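Local coordinates for protein KLLA0E08119p (Kluyveromyces lactis, PDB 3VA7) that probably carboxylates urea to urea-1-carboxylate, using ATP, bicarbonate and biotin, as the urea carboxylase part of a longer enzyme that probably also hydrolyses allophanate, at residues 257-262 with 455-460; 414-419 with 431-436; 285-290 with 302-307; 250-255 with 333-338. All blocks are in the same frame, centred on the assembly; numbering follows the deposited sequence.

All four contacts lie in the biotin carboxylation region and reach one large antiparallel sheet. Of the parts in these contacts, strand 249-261 comes first. It supplies residues 250-255 to contact 4 and most of 257-262 to contact 1. Contact 3 follows, closing the short loop from helix 277-293 to strand 299-307. Residues 333-338 then close contact 4, with contact 3 enclosed in its loop. Contact 2 joins strand 412-420 to helix 423-435 later in the chain. Residues 455-460 finally close contact 1. Its long loop encloses contacts 2 and 3 and crosses that of contact 4. Contacts 3 and 4 also touch: E288 OE1 probably accepts from A251 N.

Contact 1 of 4, residues 257-262 with 455-460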
loop_
_atom_site.group_PDB
_atom_site.type_symbol
_atom_site.label_atom_id
_atom_site.label_comp_id
_atom_site.label_asym_id
_atom_site.label_seq_id
_atom_site.Cartn_x
_atom_site.Cartn_y
_atom_site.Cartn_z
ATOM N N CYS A 257 1.183 -22.860 -31.587
ATOM C CA CYS A 257 1.252 -21.520 -31.064
ATOM C C CYS A 257 0.201 -20.686 -31.742
ATOM O O CYS A 257 0.336 -19.468 -31.917
ATOM C CB CYS A 257 2.648 -20.942 -31.292
ATOM S SG CYS A 257 4.004 -21.876 -30.446
ATOM N N SER A 258 -0.886 -21.353 -32.094
ATOM C CA SER A 258 -2.034 -20.707 -32.736
ATOM C C SER A 258 -2.722 -19.615 -31.899
ATOM O O SER A 258 -3.219 -18.649 -32.471
ATOM C CB SER A 258 -3.040 -21.769 -33.174
ATOM O OG SER A 258 -2.381 -22.950 -33.625
ATOM N N LEU A 259 -2.754 -19.739 -30.561
ATOM C CA LEU A 259 -3.544 -18.786 -29.756
ATOM C C LEU A 259 -2.816 -17.456 -29.590
ATOM O O LEU A 259 -2.152 -17.196 -28.586
ATOM C CB LEU A 259 -3.983 -19.407 -28.408
ATOM C CG LEU A 259 -4.970 -20.600 -28.494
ATOM C CD1 LEU A 259 -5.147 -21.321 -27.178
ATOM C CD2 LEU A 259 -6.343 -20.194 -29.056
ATOM N N GLN A 260 -2.929 -16.638 -30.625
ATOM C CA GLN A 260 -2.237 -15.359 -30.737
ATOM C C GLN A 260 -3.265 -14.215 -30.829
ATOM O O GLN A 260 -4.316 -14.366 -31.435
ATOM C CB GLN A 260 -1.411 -15.344 -32.012
ATOM C CG GLN A 260 -0.224 -16.299 -32.055
ATOM C CD GLN A 260 0.489 -16.323 -33.425
ATOM O OE1 GLN A 260 0.659 -15.277 -34.091
ATOM N NE2 GLN A 260 0.904 -17.511 -33.844
ATOM N N ARG A 261 -2.940 -13.067 -30.250
ATOM C CA ARG A 261 -3.792 -11.915 -30.290
ATOM C C ARG A 261 -3.050 -10.833 -31.050
ATOM O O ARG A 261 -1.945 -10.443 -30.647
ATOM C CB ARG A 261 -4.116 -11.457 -28.878
ATOM C CG ARG A 261 -4.993 -10.244 -28.814
ATOM C CD ARG A 261 -4.978 -9.596 -27.438
ATOM N NE ARG A 261 -3.799 -8.753 -27.213
ATOM C CZ ARG A 261 -3.594 -7.541 -27.741
ATOM N NH1 ARG A 261 -2.470 -6.886 -27.461
ATOM N NH2 ARG A 261 -4.486 -6.970 -28.558
ATOM N N ARG A 262 -3.650 -10.349 -32.151
ATOM C CA ARG A 262 -2.983 -9.406 -33.052
ATOM C C ARG A 262 -1.538 -9.875 -33.195
ATOM O O ARG A 262 -0.586 -9.098 -33.071
ATOM C CB ARG A 262 -3.048 -7.962 -32.526
ATOM C CG ARG A 262 -4.391 -7.194 -32.752
ATOM C CD ARG A 262 -4.161 -5.742 -33.275
ATOM N NE ARG A 262 -3.211 -4.942 -32.462
ATOM C CZ ARG A 262 -2.621 -3.797 -32.860
ATOM N NH1 ARG A 262 -2.875 -3.292 -34.070
ATOM N NH2 ARG A 262 -1.774 -3.145 -32.047
ATOM N N SER A 455 -12.404 -22.121 -22.082
ATOM C CA SER A 455 -13.367 -22.054 -23.159
ATOM C C SER A 455 -13.681 -23.433 -23.736
ATOM O O SER A 455 -12.916 -24.399 -23.555
ATOM C CB SER A 455 -12.880 -21.087 -24.237
ATOM O OG SER A 455 -11.616 -21.485 -24.716
ATOM N N LYS A 456 -14.833 -23.519 -24.402
ATOM C CA LYS A 456 -15.223 -24.724 -25.112
ATOM C C LYS A 456 -14.249 -24.807 -26.297
ATOM O O LYS A 456 -13.665 -25.876 -26.563
ATOM C CB LYS A 456 -16.700 -24.615 -25.551
ATOM C CG LYS A 456 -17.341 -25.849 -26.254
ATOM C CD LYS A 456 -17.926 -26.852 -25.238
ATOM C CE LYS A 456 -19.377 -27.272 -25.637
ATOM N NZ LYS A 456 -19.923 -28.341 -24.728
ATOM N N MET A 457 -14.032 -23.659 -26.953
ATOM C CA MET A 457 -13.038 -23.536 -28.012
ATOM C C MET A 457 -11.751 -24.267 -27.664
ATOM O O MET A 457 -11.431 -25.299 -28.261
ATOM C CB MET A 457 -12.734 -22.073 -28.289
ATOM C CG MET A 457 -11.736 -21.840 -29.448
ATOM S SD MET A 457 -9.993 -21.801 -28.983
ATOM C CE MET A 457 -9.909 -20.325 -27.941
ATOM N N PHE A 458 -11.025 -23.765 -26.677
ATOM C CA PHE A 458 -9.746 -24.356 -26.394
ATOM C C PHE A 458 -9.867 -25.847 -26.190
ATOM O O PHE A 458 -9.039 -26.577 -26.681
ATOM C CB PHE A 458 -9.064 -23.704 -25.200
ATOM C CG PHE A 458 -7.644 -24.157 -24.992
ATOM C CD1 PHE A 458 -7.218 -24.592 -23.741
ATOM C CD2 PHE A 458 -6.732 -24.149 -26.045
ATOM C CE1 PHE A 458 -5.918 -24.996 -23.541
ATOM C CE2 PHE A 458 -5.425 -24.555 -25.867
ATOM C CZ PHE A 458 -5.013 -24.978 -24.624
ATOM N N LYS A 459 -10.899 -26.306 -25.493
ATOM C CA LYS A 459 -10.999 -27.733 -25.187
ATOM C C LYS A 459 -11.257 -28.584 -26.420
ATOM O O LYS A 459 -10.720 -29.681 -26.571
ATOM C CB LYS A 459 -12.073 -28.025 -24.150
ATOM C CG LYS A 459 -11.818 -29.342 -23.467
ATOM C CD LYS A 459 -13.008 -29.795 -22.684
ATOM C CE LYS A 459 -12.771 -31.200 -22.146
ATOM N NZ LYS A 459 -12.625 -32.134 -23.294
ATOM N N GLU A 460 -12.104 -28.086 -27.304
ATOM C CA GLU A 460 -12.433 -28.862 -28.495
ATOM C C GLU A 460 -11.299 -28.765 -29.523
ATOM O O GLU A 460 -11.291 -29.475 -30.540
ATOM C CB GLU A 460 -13.808 -28.441 -29.037
ATOM C CG GLU A 460 -14.967 -29.029 -28.192
ATOM C CD GLU A 460 -16.341 -28.409 -28.522
ATOM O OE1 GLU A 460 -17.346 -28.866 -27.908
ATOM O OE2 GLU A 460 -16.430 -27.474 -29.375
#
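The ring of F458 meets the CD1 methyl of L259 obliquely, and R423 makes a cation-pi contact with the same ring. L259 CD1 lies 3.4 Å from F458 CD2, with CE2 almost as near. The two side chains stand nearly perpendicular. This is apolar packing within the biotin carboxylase domain. The far end of strand 249-261, in the large antiparallel sheet, meets the short helix 456-460.

The other methyl of L259 serves a second partner. L259 CD2 is 3.7 Å from M457 CE, and M457 SD is also close. The two side chains run antiparallel alongside one another. M457 leaves its helix with CG anti to the backbone N (chi1 -177°). It then bends at chi2 and chi3, which brings its thioether end to the leucine. V463 touches both L259 and M457, and I267 of strand 264-270 also packs on L259.

L259 is the centre of an inverse gamma turn, so the backbone bends where its side chain reaches the helix. Beside it, Q260 NE2 donates to C257 O over 2.8 Å. This oxygen lies in the Q260 amide plane. On the helix side, S455 is the N-cap. Its OG also bonds to I452 O, and it accepts a straight capping bond from F458 N, 3.1 Å from S455 OG.

Contact 2 of 4, residues 414-419 with 431-436; sequences AKIIVH and NQALNE
I416 is turned with CG1 anti to the carbonyl carbon (chi1 -66°), and this leaves CG2 anti to the backbone N. The two branches therefore reach different helix residues. L434 takes the same kind of first torsion, with CG anti to its carbonyl carbon, and its CD2 end comes nearer the strand than its CB direction alone would suggest.

A433 is the centre of the packing. Its single methyl points at the strand and sits against methyls from two residues. A433 CB lies 3.8 Å from I416 CG2. The same A433 CB lies 4.0 Å from V418 CG2. Further along, I416 CD1 approaches L434 CD2 at 4.2 Å, where the two side chains cross at a slant. No hydrogen bond joins the segments, and all four residues are buried. W392 touches both V418 and A433. L434 also packs on I446, L449 and A453 of helix 446-454. I417 points the other way and packs on helix 326-333.

The polar groups lie on other sides of the helix. Q432 NE2 donates to E436 OE2 over 2.6 Å, using the syn lone pair of that oxygen. E436 OE1 also bonds to W392 NE1. N431 ND2 bonds to A453 O and N431 OD1 to S454 OG.

The segment axes come within 9.0 Å, and their directions differ by 144°. A strand leads through a short turn into a helix that folds back over the same sheet. This beta-alpha unit belongs to the biotin carboxylase C-terminal domain.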
loop_
_atom_site.group_PDB
_atom_site.type_symbol
_atom_site.label_atom_id
_atom_site.label_comp_id
_atom_site.label_asym_id
_atom_site.label_seq_id
_atom_site.Cartn_x
_atom_site.Cartn_y
_atom_site.Cartn_z
ATOM N N ALA A 414 5.392 -13.851 -15.781
ATOM C CA ALA A 414 5.533 -15.224 -15.414
ATOM C C ALA A 414 5.046 -16.084 -16.547
ATOM O O ALA A 414 4.277 -15.661 -17.357
ATOM C CB ALA A 414 4.760 -15.517 -14.107
ATOM N N LYS A 415 5.584 -17.281 -16.645
ATOM C CA LYS A 415 5.099 -18.230 -17.606
ATOM C C LYS A 415 4.737 -19.420 -16.748
ATOM O O LYS A 415 5.560 -19.903 -15.938
ATOM C CB LYS A 415 6.159 -18.580 -18.620
ATOM C CG LYS A 415 6.464 -17.451 -19.527
ATOM C CD LYS A 415 7.399 -17.894 -20.643
ATOM C CE LYS A 415 8.801 -18.156 -20.126
ATOM N NZ LYS A 415 9.633 -18.908 -21.066
ATOM N N ILE A 416 3.484 -19.836 -16.891
ATOM C CA ILE A 416 2.899 -20.865 -16.073
ATOM C C ILE A 416 2.788 -22.122 -16.914
ATOM O O ILE A 416 2.047 -22.147 -17.892
ATOM C CB ILE A 416 1.538 -20.387 -15.535
ATOM C CG1 ILE A 416 1.794 -19.217 -14.588
ATOM C CG2 ILE A 416 0.828 -21.489 -14.758
ATOM C CD1 ILE A 416 0.806 -18.120 -14.711
ATOM N N ILE A 417 3.563 -23.124 -16.534
ATOM C CA ILE A 417 3.722 -24.356 -17.301
ATOM C C ILE A 417 3.319 -25.677 -16.555
ATOM O O ILE A 417 3.851 -26.049 -15.477
ATOM C CB ILE A 417 5.155 -24.461 -17.807
ATOM C CG1 ILE A 417 5.524 -23.128 -18.469
ATOM C CG2 ILE A 417 5.361 -25.654 -18.742
ATOM C CD1 ILE A 417 6.916 -22.654 -18.045
ATOM N N VAL A 418 2.442 -26.403 -17.224
ATOM C CA VAL A 418 1.777 -27.559 -16.677
ATOM C C VAL A 418 2.067 -28.825 -17.554
ATOM O O VAL A 418 2.226 -28.709 -18.776
ATOM C CB VAL A 418 0.300 -27.156 -16.621
ATOM C CG1 VAL A 418 -0.590 -28.051 -17.415
ATOM C CG2 VAL A 418 -0.113 -26.935 -15.206
ATOM N N HIS A 419 2.184 -29.997 -16.933
ATOM C CA HIS A 419 2.598 -31.255 -17.619
ATOM C C HIS A 419 1.585 -32.289 -17.232
ATOM O O HIS A 419 1.506 -32.674 -16.045
ATOM C CB HIS A 419 3.953 -31.783 -17.127
ATOM C CG HIS A 419 4.497 -32.910 -17.961
ATOM N ND1 HIS A 419 5.509 -33.759 -17.524
ATOM C CD2 HIS A 419 4.167 -33.324 -19.215
ATOM C CE1 HIS A 419 5.779 -34.634 -18.482
ATOM N NE2 HIS A 419 4.972 -34.395 -19.511
ATOM N N ASN A 431 -6.006 -25.021 -15.984
ATOM C CA ASN A 431 -7.089 -24.289 -15.331
ATOM C C ASN A 431 -6.796 -24.250 -13.825
ATOM O O ASN A 431 -6.805 -23.157 -13.248
ATOM C CB ASN A 431 -8.496 -24.807 -15.686
ATOM C CG ASN A 431 -8.934 -24.445 -17.134
ATOM O OD1 ASN A 431 -9.370 -23.326 -17.419
ATOM N ND2 ASN A 431 -8.864 -25.418 -18.028
ATOM N N GLN A 432 -6.449 -25.378 -13.200
ATOM C CA GLN A 432 -6.175 -25.320 -11.772
ATOM C C GLN A 432 -5.020 -24.331 -11.519
ATOM O O GLN A 432 -5.161 -23.422 -10.684
ATOM C CB GLN A 432 -5.955 -26.681 -11.084
ATOM C CG GLN A 432 -5.879 -26.550 -9.517
ATOM C CD GLN A 432 -5.371 -27.826 -8.697
ATOM O OE1 GLN A 432 -5.753 -28.945 -8.993
ATOM N NE2 GLN A 432 -4.558 -27.610 -7.631
ATOM N N ALA A 433 -3.913 -24.463 -12.251
ATOM C CA ALA A 433 -2.761 -23.544 -12.079
ATOM C C ALA A 433 -3.159 -22.054 -12.160
ATOM O O ALA A 433 -2.792 -21.256 -11.309
ATOM C CB ALA A 433 -1.619 -23.874 -13.085
ATOM N N LEU A 434 -3.908 -21.708 -13.184
ATOM C CA LEU A 434 -4.378 -20.352 -13.344
ATOM C C LEU A 434 -5.217 -19.855 -12.161
ATOM O O LEU A 434 -5.089 -18.684 -11.762
ATOM C CB LEU A 434 -5.157 -20.206 -14.664
ATOM C CG LEU A 434 -4.215 -20.399 -15.862
ATOM C CD1 LEU A 434 -4.897 -20.176 -17.149
ATOM C CD2 LEU A 434 -2.985 -19.534 -15.743
ATOM N N ASN A 435 -6.034 -20.765 -11.604
ATOM C CA ASN A 435 -6.924 -20.520 -10.468
ATOM C C ASN A 435 -6.125 -20.260 -9.200
ATOM O O ASN A 435 -6.573 -19.594 -8.271
ATOM C CB ASN A 435 -7.830 -21.741 -10.232
ATOM C CG ASN A 435 -9.157 -21.710 -11.071
ATOM O OD1 ASN A 435 -9.289 -21.037 -12.110
ATOM N ND2 ASN A 435 -10.140 -22.467 -10.586
ATOM N N GLU A 436 -4.919 -20.781 -9.185
ATOM C CA GLU A 436 -4.139 -20.897 -7.996
ATOM C C GLU A 436 -3.064 -19.809 -8.065
ATOM O O GLU A 436 -2.228 -19.668 -7.157
ATOM C CB GLU A 436 -3.547 -22.300 -7.980
ATOM C CG GLU A 436 -3.586 -23.037 -6.674
ATOM C CD GLU A 436 -3.631 -24.537 -6.858
ATOM O OE1 GLU A 436 -2.603 -25.203 -6.731
ATOM O OE2 GLU A 436 -4.717 -25.055 -7.108
#

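Contact 3 of 4, residues 285-290 with 302-307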
loop_
_atom_site.group_PDB
_atom_site.type_symbol
_atom_site.label_atom_id
_atom_site.label_comp_id
_atom_site.label_asym_id
_atom_site.label_seq_id
_atom_site.Cartn_x
_atom_site.Cartn_y
_atom_site.Cartn_z
ATOM N N ALA A 285 11.564 -34.001 -40.334
ATOM C CA ALA A 285 12.637 -34.228 -41.303
ATOM C C ALA A 285 12.970 -32.993 -42.129
ATOM O O ALA A 285 14.140 -32.787 -42.459
ATOM C CB ALA A 285 12.373 -35.445 -42.176
ATOM N N ALA A 286 11.978 -32.155 -42.418
ATOM C CA ALA A 286 12.216 -30.941 -43.226
ATOM C C ALA A 286 13.036 -29.941 -42.423
ATOM O O ALA A 286 13.971 -29.292 -42.937
ATOM C CB ALA A 286 10.908 -30.315 -43.678
ATOM N N SER A 287 12.696 -29.856 -41.141
ATOM C CA SER A 287 13.407 -29.008 -40.196
ATOM C C SER A 287 14.865 -29.452 -40.034
ATOM O O SER A 287 15.764 -28.645 -39.962
ATOM C CB SER A 287 12.667 -28.992 -38.838
ATOM O OG SER A 287 11.433 -28.319 -38.934
ATOM N N GLU A 288 15.104 -30.745 -40.000
ATOM C CA GLU A 288 16.474 -31.222 -39.877
ATOM C C GLU A 288 17.273 -30.936 -41.152
ATOM O O GLU A 288 18.487 -30.718 -41.080
ATOM C CB GLU A 288 16.513 -32.714 -39.511
ATOM C CG GLU A 288 15.641 -33.100 -38.320
ATOM C CD GLU A 288 15.934 -34.481 -37.778
ATOM O OE1 GLU A 288 15.627 -34.728 -36.583
ATOM O OE2 GLU A 288 16.472 -35.328 -38.537
ATOM N N ARG A 289 16.604 -30.906 -42.311
ATOM C CA ARG A 289 17.329 -30.649 -43.570
ATOM C C ARG A 289 17.739 -29.214 -43.598
ATOM O O ARG A 289 18.862 -28.875 -43.953
ATOM C CB ARG A 289 16.509 -30.989 -44.816
ATOM C CG ARG A 289 16.298 -32.484 -45.017
ATOM C CD ARG A 289 15.696 -32.735 -46.366
ATOM N NE ARG A 289 14.349 -32.168 -46.565
ATOM C CZ ARG A 289 13.215 -32.829 -46.331
ATOM N NH1 ARG A 289 13.246 -34.066 -45.838
ATOM N NH2 ARG A 289 12.053 -32.229 -46.542
ATOM N N LEU A 290 16.818 -28.381 -43.158
ATOM C CA LEU A 290 17.057 -26.958 -43.119
ATOM C C LEU A 290 18.180 -26.673 -42.170
ATOM O O LEU A 290 19.069 -25.873 -42.482
ATOM C CB LEU A 290 15.815 -26.252 -42.659
ATOM C CG LEU A 290 15.774 -24.778 -43.013
ATOM C CD1 LEU A 290 14.311 -24.322 -42.951
ATOM C CD2 LEU A 290 16.643 -23.984 -42.032
ATOM N N VAL A 302 11.727 -23.744 -36.508
ATOM C CA VAL A 302 11.195 -23.643 -37.817
ATOM C C VAL A 302 9.706 -23.550 -37.655
ATOM O O VAL A 302 9.075 -24.516 -37.252
ATOM C CB VAL A 302 11.558 -24.870 -38.656
ATOM C CG1 VAL A 302 11.151 -24.622 -40.100
ATOM C CG2 VAL A 302 13.075 -25.180 -38.565
ATOM N N GLU A 303 9.158 -22.382 -37.954
ATOM C CA GLU A 303 7.719 -22.196 -37.923
ATOM C C GLU A 303 7.066 -22.546 -39.272
ATOM O O GLU A 303 7.568 -22.200 -40.357
ATOM C CB GLU A 303 7.345 -20.750 -37.540
ATOM C CG GLU A 303 8.203 -20.107 -36.462
ATOM C CD GLU A 303 7.535 -18.917 -35.796
ATOM O OE1 GLU A 303 6.944 -18.071 -36.511
ATOM O OE2 GLU A 303 7.593 -18.821 -34.543
ATOM N N PHE A 304 5.926 -23.212 -39.176
ATOM C CA PHE A 304 5.081 -23.511 -40.315
ATOM C C PHE A 304 3.632 -23.019 -40.092
ATOM O O PHE A 304 3.156 -22.934 -38.961
ATOM C CB PHE A 304 5.007 -25.011 -40.499
ATOM C CG PHE A 304 6.324 -25.678 -40.643
ATOM C CD1 PHE A 304 7.056 -25.574 -41.845
ATOM C CD2 PHE A 304 6.814 -26.475 -39.614
ATOM C CE1 PHE A 304 8.270 -26.238 -42.007
ATOM C CE2 PHE A 304 8.041 -27.143 -39.750
ATOM C CZ PHE A 304 8.770 -27.028 -40.949
ATOM N N ILE A 305 2.955 -22.699 -41.193
ATOM C CA ILE A 305 1.505 -22.561 -41.268
ATOM C C ILE A 305 0.948 -23.953 -41.524
ATOM O O ILE A 305 1.574 -24.743 -42.255
ATOM C CB ILE A 305 1.157 -21.659 -42.437
ATOM C CG1 ILE A 305 2.070 -20.415 -42.383
ATOM C CG2 ILE A 305 -0.335 -21.313 -42.421
ATOM C CD1 ILE A 305 1.736 -19.250 -43.336
ATOM N N TYR A 306 -0.194 -24.271 -40.917
ATOM C CA TYR A 306 -0.806 -25.602 -41.077
ATOM C C TYR A 306 -2.317 -25.545 -41.383
ATOM O O TYR A 306 -3.105 -24.990 -40.595
ATOM C CB TYR A 306 -0.557 -26.467 -39.836
ATOM C CG TYR A 306 -1.122 -27.883 -39.866
ATOM C CD1 TYR A 306 -0.808 -28.755 -40.906
ATOM C CD2 TYR A 306 -1.919 -28.372 -38.823
ATOM C CE1 TYR A 306 -1.299 -30.078 -40.938
ATOM C CE2 TYR A 306 -2.422 -29.700 -38.838
ATOM C CZ TYR A 306 -2.106 -30.546 -39.911
ATOM O OH TYR A 306 -2.558 -31.858 -39.980
ATOM N N ASP A 307 -2.711 -26.109 -42.533
ATOM C CA ASP A 307 -4.120 -26.267 -42.878
ATOM C C ASP A 307 -4.559 -27.620 -42.357
ATOM O O ASP A 307 -4.227 -28.665 -42.935
ATOM C CB ASP A 307 -4.342 -26.172 -44.388
ATOM C CG ASP A 307 -5.786 -25.814 -44.749
ATOM O OD1 ASP A 307 -6.747 -26.459 -44.238
ATOM O OD2 ASP A 307 -5.954 -24.875 -45.556
#
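Apolar packing joins L290 of the helix to V302 of the strand. L290 CD1 approaches V302 CG1 at 4.3 Å. V302 has CG1 anti to its backbone N (chi1 -172°). F315 and V318 of strand 312-319 also pack on L290.

S287 makes van der Waals contacts across the interface. V302 CG2 lies 3.8 Å from S287 CB. S287 OG is 3.5 Å from V302 CB. S287 OG also sits at the edge of the F304 ring, near the ring plane, 3.6 Å from F304 CZ. None of these contacts is a hydrogen bond. The polar partner of this buried hydroxyl is M283 O, on the preceding turn of the same helix.

Among the aromatic contacts, F304 makes an edge-to-face pair with F313. V157 and M283 touch it as well.

The remaining polar ties hold the helix to its surroundings. R289 NE bonds to A155 O, and R289 NH2 bonds to K156 O. Within the helix itself, A285 O and A286 CA lie above one face of the R289 guanidinium, toward its rim.

The segment axes pass 9.8 Å apart, with an angle of 136° between their directions. Helix 277-293 thus packs across the next strand of the chain, 299-307. This is a helix-on-sheet layer of the ATP-grasp fold, the ATP-binding part of biotin carboxylases.

Contact 4 of 4, residues 250-255 with 333-338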
loop_
_atom_site.group_PDB
_atom_site.type_symbol
_atom_site.label_atom_id
_atom_site.label_comp_id
_atom_site.label_asym_id
_atom_site.label_seq_id
_atom_site.Cartn_x
_atom_site.Cartn_y
_atom_site.Cartn_z
ATOM N N ILE A 250 18.744 -31.938 -35.283
ATOM C CA ILE A 250 17.780 -32.892 -34.689
ATOM C C ILE A 250 16.460 -32.207 -34.329
ATOM O O ILE A 250 16.464 -31.048 -33.871
ATOM C CB ILE A 250 18.414 -33.642 -33.513
ATOM C CG1 ILE A 250 17.411 -34.536 -32.814
ATOM C CG2 ILE A 250 19.022 -32.654 -32.505
ATOM C CD1 ILE A 250 18.114 -35.636 -32.022
ATOM N N ALA A 251 15.322 -32.853 -34.623
ATOM C CA ALA A 251 14.024 -32.215 -34.351
ATOM C C ALA A 251 13.571 -32.733 -32.997
ATOM O O ALA A 251 13.509 -33.967 -32.745
ATOM C CB ALA A 251 13.027 -32.482 -35.416
ATOM N N ILE A 252 13.318 -31.800 -32.090
ATOM C CA ILE A 252 13.125 -32.177 -30.705
ATOM C C ILE A 252 11.632 -32.375 -30.438
ATOM O O ILE A 252 11.277 -33.228 -29.626
ATOM C CB ILE A 252 13.870 -31.175 -29.762
ATOM C CG1 ILE A 252 15.383 -31.292 -30.054
ATOM C CG2 ILE A 252 13.540 -31.400 -28.301
ATOM C CD1 ILE A 252 16.338 -31.127 -28.863
ATOM N N GLY A 253 10.782 -31.675 -31.199
ATOM C CA GLY A 253 9.341 -31.794 -31.102
ATOM C C GLY A 253 8.648 -30.604 -31.755
ATOM O O GLY A 253 9.308 -29.679 -32.283
ATOM N N GLU A 254 7.316 -30.613 -31.745
ATOM C CA GLU A 254 6.558 -29.511 -32.320
ATOM C C GLU A 254 5.624 -28.904 -31.295
ATOM O O GLU A 254 5.172 -29.568 -30.342
ATOM C CB GLU A 254 5.745 -29.951 -33.554
ATOM C CG GLU A 254 4.367 -30.514 -33.246
ATOM C CD GLU A 254 4.430 -31.879 -32.583
ATOM O OE1 GLU A 254 5.552 -32.434 -32.385
ATOM O OE2 GLU A 254 3.344 -32.414 -32.272
ATOM N N ARG A 255 5.329 -27.635 -31.511
ATOM C CA ARG A 255 4.501 -26.903 -30.599
ATOM C C ARG A 255 3.504 -26.220 -31.478
ATOM O O ARG A 255 3.831 -25.801 -32.587
ATOM C CB ARG A 255 5.314 -25.858 -29.822
ATOM C CG ARG A 255 6.439 -26.458 -29.023
ATOM C CD ARG A 255 7.251 -25.428 -28.245
ATOM N NE ARG A 255 8.073 -24.550 -29.070
ATOM C CZ ARG A 255 9.406 -24.557 -29.091
ATOM N NH1 ARG A 255 10.114 -25.398 -28.316
ATOM N NH2 ARG A 255 10.049 -23.698 -29.883
ATOM N N THR A 333 9.973 -33.884 -22.828
ATOM C CA THR A 333 11.175 -34.640 -23.218
ATOM C C THR A 333 12.148 -34.828 -22.027
ATOM O O THR A 333 12.920 -35.773 -21.983
ATOM C CB THR A 333 11.872 -33.914 -24.401
ATOM O OG1 THR A 333 12.344 -32.632 -23.988
ATOM C CG2 THR A 333 10.870 -33.662 -25.548
ATOM N N GLY A 334 12.058 -33.929 -21.034
ATOM C CA GLY A 334 12.926 -33.928 -19.867
ATOM C C GLY A 334 14.278 -33.343 -20.204
ATOM O O GLY A 334 15.243 -33.553 -19.461
ATOM N N LEU A 335 14.387 -32.661 -21.350
ATOM C CA LEU A 335 15.650 -32.051 -21.749
ATOM C C LEU A 335 15.763 -30.658 -21.203
ATOM O O LEU A 335 14.790 -29.941 -21.120
ATOM C CB LEU A 335 15.777 -31.973 -23.271
ATOM C CG LEU A 335 15.823 -33.327 -23.998
ATOM C CD1 LEU A 335 16.050 -33.077 -25.480
ATOM C CD2 LEU A 335 16.849 -34.278 -23.418
ATOM N N ASP A 336 16.958 -30.268 -20.816
ATOM C CA ASP A 336 17.176 -28.899 -20.499
ATOM C C ASP A 336 17.850 -28.309 -21.765
ATOM O O ASP A 336 19.054 -28.516 -22.006
ATOM C CB ASP A 336 18.033 -28.801 -19.240
ATOM C CG ASP A 336 18.432 -27.369 -18.887
ATOM O OD1 ASP A 336 18.879 -27.181 -17.725
ATOM O OD2 ASP A 336 18.337 -26.434 -19.751
ATOM N N LEU A 337 17.058 -27.565 -22.546
ATOM C CA LEU A 337 17.520 -26.944 -23.798
ATOM C C LEU A 337 18.683 -25.936 -23.650
ATOM O O LEU A 337 19.634 -25.990 -24.410
ATOM C CB LEU A 337 16.339 -26.311 -24.516
ATOM C CG LEU A 337 15.285 -27.328 -24.977
ATOM C CD1 LEU A 337 14.255 -26.509 -25.734
ATOM C CD2 LEU A 337 15.868 -28.539 -25.877
ATOM N N VAL A 338 18.629 -25.043 -22.669
ATOM C CA VAL A 338 19.799 -24.212 -22.308
ATOM C C VAL A 338 21.043 -25.057 -22.067
ATOM O O VAL A 338 22.117 -24.682 -22.485
ATOM C CB VAL A 338 19.509 -23.222 -21.125
ATOM C CG1 VAL A 338 20.805 -22.580 -20.524
ATOM C CG2 VAL A 338 18.509 -22.145 -21.550
#
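T333 OG1 bonds to T329 O in the preceding helical turn and also takes a weak bond from L335 N, 3.3 Å away. The other branch of T333 faces strand 249-261, where T333 CG2 lies 4.1 Å from I252 O. The contact lies in the ATP-grasp part of biotin carboxylase. It joins a strand of the antiparallel sheet to the link between helices 326-333 and 337-345.

I252 is the main strand residue here. Its CG1 is anti to the carbonyl carbon (chi1 -64°), and its CD1 end reaches both leucines of the link. I252 and L337 lie alongside each other, pointing opposite ways. L337 CD2 lies 4.0 Å from I252 CD1. L335 crosses the isoleucine at an angle and also approaches its CG2.

G334 leaves the first helix with positive phi, at 78°. D336 is the N-cap of the second helix, and it forms salt bridges to R45 and R52 of helix 40-53. R255 NH1 bonds to T329 OG1, a polar tie to the first helix, while R255 NE forms a salt bridge with E238. The closest apolar approach between the segments is I252 CD1 to L335 CD1, at 3.9 Å.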